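Local coordinates for glutamate tRNA ligase (Elizabethkingia meningoseptica, PDB 6BRL), which probably attaches glutamate to its cognate tRNA in an ATP-dependent reaction, as a class I aminoacyl-tRNA synthetase with a C-terminal anticodon-binding domain, at residues E94-Y99 with D205-Y210; H225-E230 with A254-I259. All coordinates share one frame; numbering follows the deposited sequence.

Contact 1: E94-Y99 with D205-Y210; sequences ERRDIY and DGMPTY. With GLU (glutamic acid), chain B.
Asp205 meets Arg96 through its backbone: its carbonyl O lies 3.0 Å from Arg96 NH2, at the edge of the guanidinium. The carboxylate of Asp205 is used locally. Asp205 OD1 accepts from Met207 N at 2.9 Å, with the donor well above the carboxylate plane. This is an Asx turn, and it shapes the bend at Gly206, where a positive phi of 87° suits glycine. One water joins the segments here. It accepts from Arg96 NE at 2.7 Å, in the guanidinium plane, and lies 2.8 Å from Gly206 O. Met207 lies over one face of the same guanidinium. The two side chains cross at about a right angle. Bends in the arginine at chi2 (-73°) and chi3 lay its guanidinium alongside Met207, with CB of the methionine above the centre of the group and Met207 SD against Arg96 CD at 3.6 Å.

The loop 205-209 leads from strand 200-202 into helix 210-220 of the class I catalytic domain. Helix 96-107 packs beside it through its first turn. Pro208 makes the apolar part of this packing. Its CG points onto the Tyr99 ring, 3.7 Å from the ring centroid, in a CH-pi contact displaced toward CD2. Arg95 O lies over the opposite face, so the ring is sandwiched. Its hydroxyl is held by Asp217 on helix 210-220, which also forms a salt bridge with Arg95. Thr209 is the N-cap residue of helix 210-220. Tyr210 then turns to the ligand, and its OH donates to OE1 of the bound glutamic acid at 2.6 Å, with the acceptor in the ring plane.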
loop_
_atom_site.group_PDB
_atom_site.type_symbol
_atom_site.label_atom_id
_atom_site.label_comp_id
_atom_site.label_asym_id
_atom_site.label_seq_id
_atom_site.Cartn_x
_atom_site.Cartn_y
_atom_site.Cartn_z
ATOM N N GLU A 94 -9.140 -11.277 22.786
ATOM C CA GLU A 94 -10.426 -11.790 23.258
ATOM C C GLU A 94 -10.472 -13.323 23.319
ATOM O O GLU A 94 -11.540 -13.897 23.555
ATOM C CB GLU A 94 -11.549 -11.234 22.366
ATOM C CG GLU A 94 -11.595 -9.688 22.388
ATOM C CD GLU A 94 -12.617 -9.108 21.435
ATOM O OE1 GLU A 94 -13.394 -9.884 20.854
ATOM O OE2 GLU A 94 -12.638 -7.874 21.257
ATOM N N ARG A 95 -9.332 -13.992 23.151
ATOM C CA ARG A 95 -9.253 -15.445 23.019
ATOM C C ARG A 95 -8.504 -16.097 24.183
ATOM O O ARG A 95 -8.023 -17.226 24.045
ATOM C CB ARG A 95 -8.585 -15.803 21.677
ATOM C CG ARG A 95 -9.445 -15.406 20.468
ATOM C CD ARG A 95 -8.741 -15.642 19.158
ATOM N NE ARG A 95 -8.582 -17.044 18.793
ATOM C CZ ARG A 95 -9.527 -17.817 18.257
ATOM N NH1 ARG A 95 -10.776 -17.364 18.082
ATOM N NH2 ARG A 95 -9.222 -19.080 17.929
ATOM N N ARG A 96 -8.423 -15.407 25.342
ATOM C CA ARG A 96 -7.583 -15.870 26.451
ATOM C C ARG A 96 -8.022 -17.232 26.970
ATOM O O ARG A 96 -7.179 -18.039 27.374
ATOM C CB ARG A 96 -7.595 -14.846 27.615
ATOM C CG ARG A 96 -7.162 -13.412 27.202
ATOM C CD ARG A 96 -5.662 -13.313 26.937
ATOM N NE ARG A 96 -4.872 -13.667 28.114
ATOM C CZ ARG A 96 -4.497 -12.815 29.065
ATOM N NH1 ARG A 96 -4.833 -11.535 28.989
ATOM N NH2 ARG A 96 -3.772 -13.239 30.092
ATOM N N ASP A 97 -9.336 -17.492 27.032
ATOM C CA ASP A 97 -9.753 -18.809 27.532
ATOM C C ASP A 97 -9.239 -19.915 26.607
ATOM O O ASP A 97 -8.869 -21.000 27.067
ATOM C CB ASP A 97 -11.286 -18.877 27.676
ATOM C CG ASP A 97 -12.000 -18.782 26.317
ATOM O OD1 ASP A 97 -11.701 -17.825 25.558
ATOM O OD2 ASP A 97 -12.831 -19.669 25.997
ATOM N N ILE A 98 -9.181 -19.653 25.303
ATOM C CA ILE A 98 -8.633 -20.651 24.378
ATOM C C ILE A 98 -7.164 -20.900 24.693
ATOM O O ILE A 98 -6.721 -22.050 24.818
ATOM C CB ILE A 98 -8.829 -20.203 22.912
ATOM C CG1 ILE A 98 -10.329 -20.175 22.538
ATOM C CG2 ILE A 98 -8.078 -21.155 21.968
ATOM C CD1 ILE A 98 -10.600 -19.441 21.182
ATOM N N TYR A 99 -6.383 -19.821 24.840
ATOM C CA TYR A 99 -4.949 -19.993 25.065
ATOM C C TYR A 99 -4.694 -20.619 26.438
ATOM O O TYR A 99 -3.754 -21.410 26.590
ATOM C CB TYR A 99 -4.225 -18.653 24.961
ATOM C CG TYR A 99 -4.493 -17.863 23.679
ATOM C CD1 TYR A 99 -4.447 -18.476 22.429
ATOM C CD2 TYR A 99 -4.817 -16.513 23.728
ATOM C CE1 TYR A 99 -4.679 -17.742 21.270
ATOM C CE2 TYR A 99 -5.052 -15.768 22.585
ATOM C CZ TYR A 99 -4.973 -16.381 21.362
ATOM O OH TYR A 99 -5.237 -15.661 20.249
ATOM N N ASP A 205 1.948 -12.934 32.474
ATOM C CA ASP A 205 0.553 -12.650 32.793
ATOM C C ASP A 205 -0.384 -13.672 32.158
ATOM O O ASP A 205 -1.597 -13.475 32.146
ATOM C CB ASP A 205 0.191 -11.249 32.304
ATOM C CG ASP A 205 0.391 -11.108 30.786
ATOM O OD1 ASP A 205 0.779 -12.101 30.126
ATOM O OD2 ASP A 205 0.187 -10.010 30.247
ATOM N N GLY A 206 0.148 -14.731 31.589
ATOM C CA GLY A 206 -0.685 -15.735 30.941
ATOM C C GLY A 206 -1.017 -15.452 29.487
ATOM O O GLY A 206 -1.664 -16.275 28.844
ATOM N N MET A 207 -0.608 -14.341 28.964
ATOM C CA MET A 207 -0.860 -14.048 27.550
ATOM C C MET A 207 0.175 -14.779 26.696
ATOM O O MET A 207 1.377 -14.621 26.930
ATOM C CB MET A 207 -0.780 -12.541 27.301
ATOM C CG MET A 207 -0.937 -12.087 25.834
ATOM S SD MET A 207 -2.683 -12.094 25.315
ATOM C CE MET A 207 -3.168 -10.445 25.854
ATOM N N PRO A 208 -0.246 -15.587 25.716
ATOM C CA PRO A 208 0.725 -16.190 24.794
ATOM C C PRO A 208 1.538 -15.124 24.069
ATOM O O PRO A 208 1.080 -13.994 23.871
ATOM C CB PRO A 208 -0.158 -16.945 23.789
ATOM C CG PRO A 208 -1.442 -16.082 23.729
ATOM C CD PRO A 208 -1.641 -15.786 25.261
ATOM N N THR A 209 2.751 -15.504 23.657
ATOM C CA THR A 209 3.496 -14.708 22.679
ATOM C C THR A 209 2.948 -14.963 21.287
ATOM O O THR A 209 2.187 -15.892 21.043
ATOM C CB THR A 209 4.993 -15.063 22.700
ATOM O OG1 THR A 209 5.148 -16.469 22.360
ATOM C CG2 THR A 209 5.587 -14.769 24.083
ATOM N N TYR A 210 3.402 -14.140 20.342
ATOM C CA TYR A 210 2.985 -14.292 18.967
ATOM C C TYR A 210 3.119 -15.740 18.477
ATOM O O TYR A 210 2.239 -16.252 17.768
ATOM C CB TYR A 210 3.833 -13.334 18.096
ATOM C CG TYR A 210 3.869 -13.813 16.681
ATOM C CD1 TYR A 210 2.800 -13.561 15.820
ATOM C CD2 TYR A 210 4.946 -14.570 16.197
ATOM C CE1 TYR A 210 2.808 -14.020 14.492
ATOM C CE2 TYR A 210 4.966 -15.035 14.873
ATOM C CZ TYR A 210 3.890 -14.759 14.029
ATOM O OH TYR A 210 3.882 -15.228 12.742
HETATM N N GLU B . 1.111 -10.600 13.675
HETATM C CA GLU B . 2.067 -11.024 12.642
HETATM C C GLU B . 2.538 -9.837 11.763
HETATM O O GLU B . 3.453 -9.954 10.918
HETATM C CB GLU B . 1.447 -12.125 11.773
HETATM C CG GLU B . 2.453 -12.978 11.023
HETATM C CD GLU B . 1.800 -14.199 10.401
HETATM O OE1 GLU B . 1.995 -15.329 10.960
HETATM O OE2 GLU B . 1.080 -14.004 9.378
HETATM O OXT GLU B . 2.011 -8.716 11.900
HETATM O O HOH W 1 -4.315 -16.305 27.919
#

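Contact 2: H225-E230 with A254-I259. With GLU (glutamic acid), chain B; EDO (1,2-ethanediol), chain C.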
loop_
_atom_site.group_PDB
_atom_site.type_symbol
_atom_site.label_atom_id
_atom_site.label_comp_id
_atom_site.label_asym_id
_atom_site.label_seq_id
_atom_site.Cartn_x
_atom_site.Cartn_y
_atom_site.Cartn_z
ATOM N N HIS A 225 -3.208 -22.366 4.413
ATOM C CA HIS A 225 -2.019 -21.763 3.823
ATOM C C HIS A 225 -1.692 -20.464 4.556
ATOM O O HIS A 225 -2.530 -19.553 4.615
ATOM C CB HIS A 225 -2.236 -21.493 2.322
ATOM C CG HIS A 225 -2.454 -22.736 1.503
ATOM N ND1 HIS A 225 -3.638 -23.441 1.520
ATOM C CD2 HIS A 225 -1.646 -23.386 0.628
ATOM C CE1 HIS A 225 -3.552 -24.476 0.698
ATOM N NE2 HIS A 225 -2.345 -24.476 0.157
ATOM N N VAL A 226 -0.476 -20.377 5.090
ATOM C CA VAL A 226 0.016 -19.204 5.801
ATOM C C VAL A 226 0.926 -18.466 4.830
ATOM O O VAL A 226 1.978 -18.984 4.434
ATOM C CB VAL A 226 0.774 -19.588 7.077
ATOM C CG1 VAL A 226 1.440 -18.364 7.727
ATOM C CG2 VAL A 226 -0.174 -20.333 8.095
ATOM N N ILE A 227 0.525 -17.267 4.432
ATOM C CA ILE A 227 1.313 -16.428 3.519
ATOM C C ILE A 227 1.758 -15.201 4.308
ATOM O O ILE A 227 0.917 -14.434 4.789
ATOM C CB ILE A 227 0.492 -16.027 2.282
ATOM C CG1 ILE A 227 -0.022 -17.263 1.543
ATOM C CG2 ILE A 227 1.277 -15.029 1.341
ATOM C CD1 ILE A 227 -1.149 -16.936 0.559
ATOM N N ARG A 228 3.065 -15.013 4.458
ATOM C CA ARG A 228 3.565 -13.897 5.252
ATOM C C ARG A 228 4.943 -13.500 4.744
ATOM O O ARG A 228 5.510 -14.153 3.856
ATOM C CB ARG A 228 3.607 -14.259 6.741
ATOM C CG ARG A 228 4.489 -15.438 7.000
ATOM C CD ARG A 228 4.228 -15.963 8.417
ATOM N NE ARG A 228 5.182 -17.017 8.761
ATOM C CZ ARG A 228 5.016 -17.844 9.794
ATOM N NH1 ARG A 228 3.921 -17.728 10.556
ATOM N NH2 ARG A 228 5.933 -18.773 10.070
ATOM N N GLY A 229 5.484 -12.413 5.310
ATOM C CA GLY A 229 6.790 -11.926 4.889
ATOM C C GLY A 229 7.945 -12.789 5.394
ATOM O O GLY A 229 7.882 -13.479 6.433
ATOM N N GLU A 230 9.060 -12.681 4.677
ATOM C CA GLU A 230 10.265 -13.440 5.015
ATOM C C GLU A 230 10.858 -13.076 6.369
ATOM O O GLU A 230 11.716 -13.809 6.859
ATOM C CB GLU A 230 11.335 -13.240 3.945
ATOM C CG GLU A 230 11.858 -11.805 3.853
ATOM C CD GLU A 230 13.039 -11.667 2.894
ATOM O OE1 GLU A 230 13.836 -12.605 2.787
ATOM O OE2 GLU A 230 13.180 -10.616 2.248
ATOM N N ALA A 254 4.103 -19.924 2.751
ATOM C CA ALA A 254 4.691 -19.192 1.620
ATOM C C ALA A 254 5.287 -17.900 2.155
ATOM O O ALA A 254 4.554 -17.083 2.718
ATOM C CB ALA A 254 3.646 -18.863 0.551
ATOM N N HIS A 255 6.599 -17.701 2.017
ATOM C CA HIS A 255 7.229 -16.518 2.614
ATOM C C HIS A 255 7.631 -15.549 1.513
ATOM O O HIS A 255 8.448 -15.903 0.664
ATOM C CB HIS A 255 8.443 -16.899 3.467
ATOM C CG HIS A 255 8.060 -17.431 4.820
ATOM N ND1 HIS A 255 7.628 -18.731 5.010
ATOM C CD2 HIS A 255 7.949 -16.814 6.024
ATOM C CE1 HIS A 255 7.305 -18.900 6.285
ATOM N NE2 HIS A 255 7.478 -17.748 6.922
ATOM N N LEU A 256 7.100 -14.318 1.569
ATOM C CA LEU A 256 7.326 -13.296 0.541
ATOM C C LEU A 256 8.574 -12.470 0.842
ATOM O O LEU A 256 8.756 -12.001 1.970
ATOM C CB LEU A 256 6.106 -12.372 0.464
ATOM C CG LEU A 256 4.766 -13.092 0.194
ATOM C CD1 LEU A 256 3.542 -12.164 0.434
ATOM C CD2 LEU A 256 4.807 -13.551 -1.257
ATOM N N SER A 257 9.419 -12.277 -0.160
ATOM C CA SER A 257 10.605 -11.449 0.028
ATOM C C SER A 257 10.229 -9.969 0.141
ATOM O O SER A 257 9.290 -9.491 -0.499
ATOM C CB SER A 257 11.582 -11.641 -1.119
ATOM O OG SER A 257 11.988 -12.978 -1.185
ATOM N N LEU A 258 10.994 -9.244 0.955
ATOM C CA LEU A 258 10.721 -7.829 1.218
ATOM C C LEU A 258 10.861 -7.001 -0.050
ATOM O O LEU A 258 11.746 -7.250 -0.865
ATOM C CB LEU A 258 11.693 -7.283 2.274
ATOM C CG LEU A 258 11.516 -7.835 3.702
ATOM C CD1 LEU A 258 12.523 -7.239 4.671
ATOM C CD2 LEU A 258 10.100 -7.603 4.176
ATOM N N ILE A 259 9.987 -6.003 -0.199
ATOM C CA ILE A 259 10.102 -5.048 -1.304
ATOM C C ILE A 259 11.394 -4.263 -1.168
ATOM O O ILE A 259 11.758 -3.826 -0.071
ATOM C CB ILE A 259 8.868 -4.131 -1.311
ATOM C CG1 ILE A 259 7.607 -5.011 -1.396
ATOM C CG2 ILE A 259 8.951 -3.088 -2.435
ATOM C CD1 ILE A 259 6.319 -4.300 -1.089
HETATM N N GLU B . 1.111 -10.600 13.675
HETATM C CA GLU B . 2.067 -11.024 12.642
HETATM C C GLU B . 2.538 -9.837 11.763
HETATM O O GLU B . 3.453 -9.954 10.918
HETATM C CB GLU B . 1.447 -12.125 11.773
HETATM C CG GLU B . 2.453 -12.978 11.023
HETATM C CD GLU B . 1.800 -14.199 10.401
HETATM O OE1 GLU B . 1.995 -15.329 10.960
HETATM O OE2 GLU B . 1.080 -14.004 9.378
HETATM O OXT GLU B . 2.011 -8.716 11.900
HETATM C C1 EDO C . 7.780 -11.709 -3.178
HETATM O O1 EDO C . 8.433 -12.955 -2.838
HETATM C C2 EDO C . 8.448 -11.083 -4.400
HETATM O O2 EDO C . 9.789 -10.647 -4.129
HETATM O O HOH W 2 13.759 -8.762 -0.326
#
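The guanidinium of Arg228 and the ring of His255 lie side by side and point the same way, their planes 66° apart. His255 NE2 is at the edge of the guanidinium, 3.0 Å from Arg228 NE. OE1 of the bound glutamic acid is at the edge too, and takes a hydrogen bond from Arg228 NH1 at 3.1 Å. Gly229 O lies at the edge of the imidazole, 3.4 Å from His255 CD2. On the ring's other nitrogen, His255 ND1 is hydrogen-bonded to Asp183. Arg228 NH2 is hydrogen-bonded to His239 ND1. The arginine chain runs extended from CG to NE, which carries its guanidinium to the ligand.

The backbones carrying these groups pair as parallel strands. Strands 225-229 and 252-256, with helix 236-246 between them, form a beta-alpha-beta unit of the catalytic domain, a Rossmann-like class I fold. Four backbone hydrogen bonds tie the segments, running from Ala254 N to Val226 O at one end to Glu230 N to Leu256 O at the other. On the sheet face away from Arg228 and His255, Ile227 CG2 meets Leu256 CD1 at 3.8 Å, and Ala254 CB touches Ile227 CG1. Helix 26-41 packs on this side against Ile227 and Leu256.

Past the strands, the Glu230 carboxylate ties the loop after strand 252-256 to the end of segment 225-230. Glu230 OE2 accepts from Leu258 N at 2.9 Å, nearly straight (176°). A water bridges the same OE2 to Leu258 O, and OE1 forms a salt bridge with Arg186. The positive guanidinium of Arg228 probably favours binding of the ligand's side-chain carboxylate. The bond from Arg228 NH2 to His239, and His255 beside NE, are consistent with holding that guanidinium in place.

Contacts 1 and 2 lie in series along the chain, with their centres about 25 Å apart, yet both reach the bound glutamic acid. Helix 210-220 starts at the end of contact 1 and leads on toward strand 225-229 of contact 2. The two contacts touch in the pocket, where Tyr210 OH packs 3.3 Å from Arg228 NH1. Both residues give a hydrogen bond to the same ligand oxygen, OE1, so they jointly bind its side-chain carboxylate. Arg15, Ala17, Glu51 and Trp232 also hydrogen-bond the ligand. Trp232 stacks on Tyr210 as well. Contact 1 lies at the start of helix 210-220, whose first residue is Tyr210, and contact 2 contains the strand that carries Arg228.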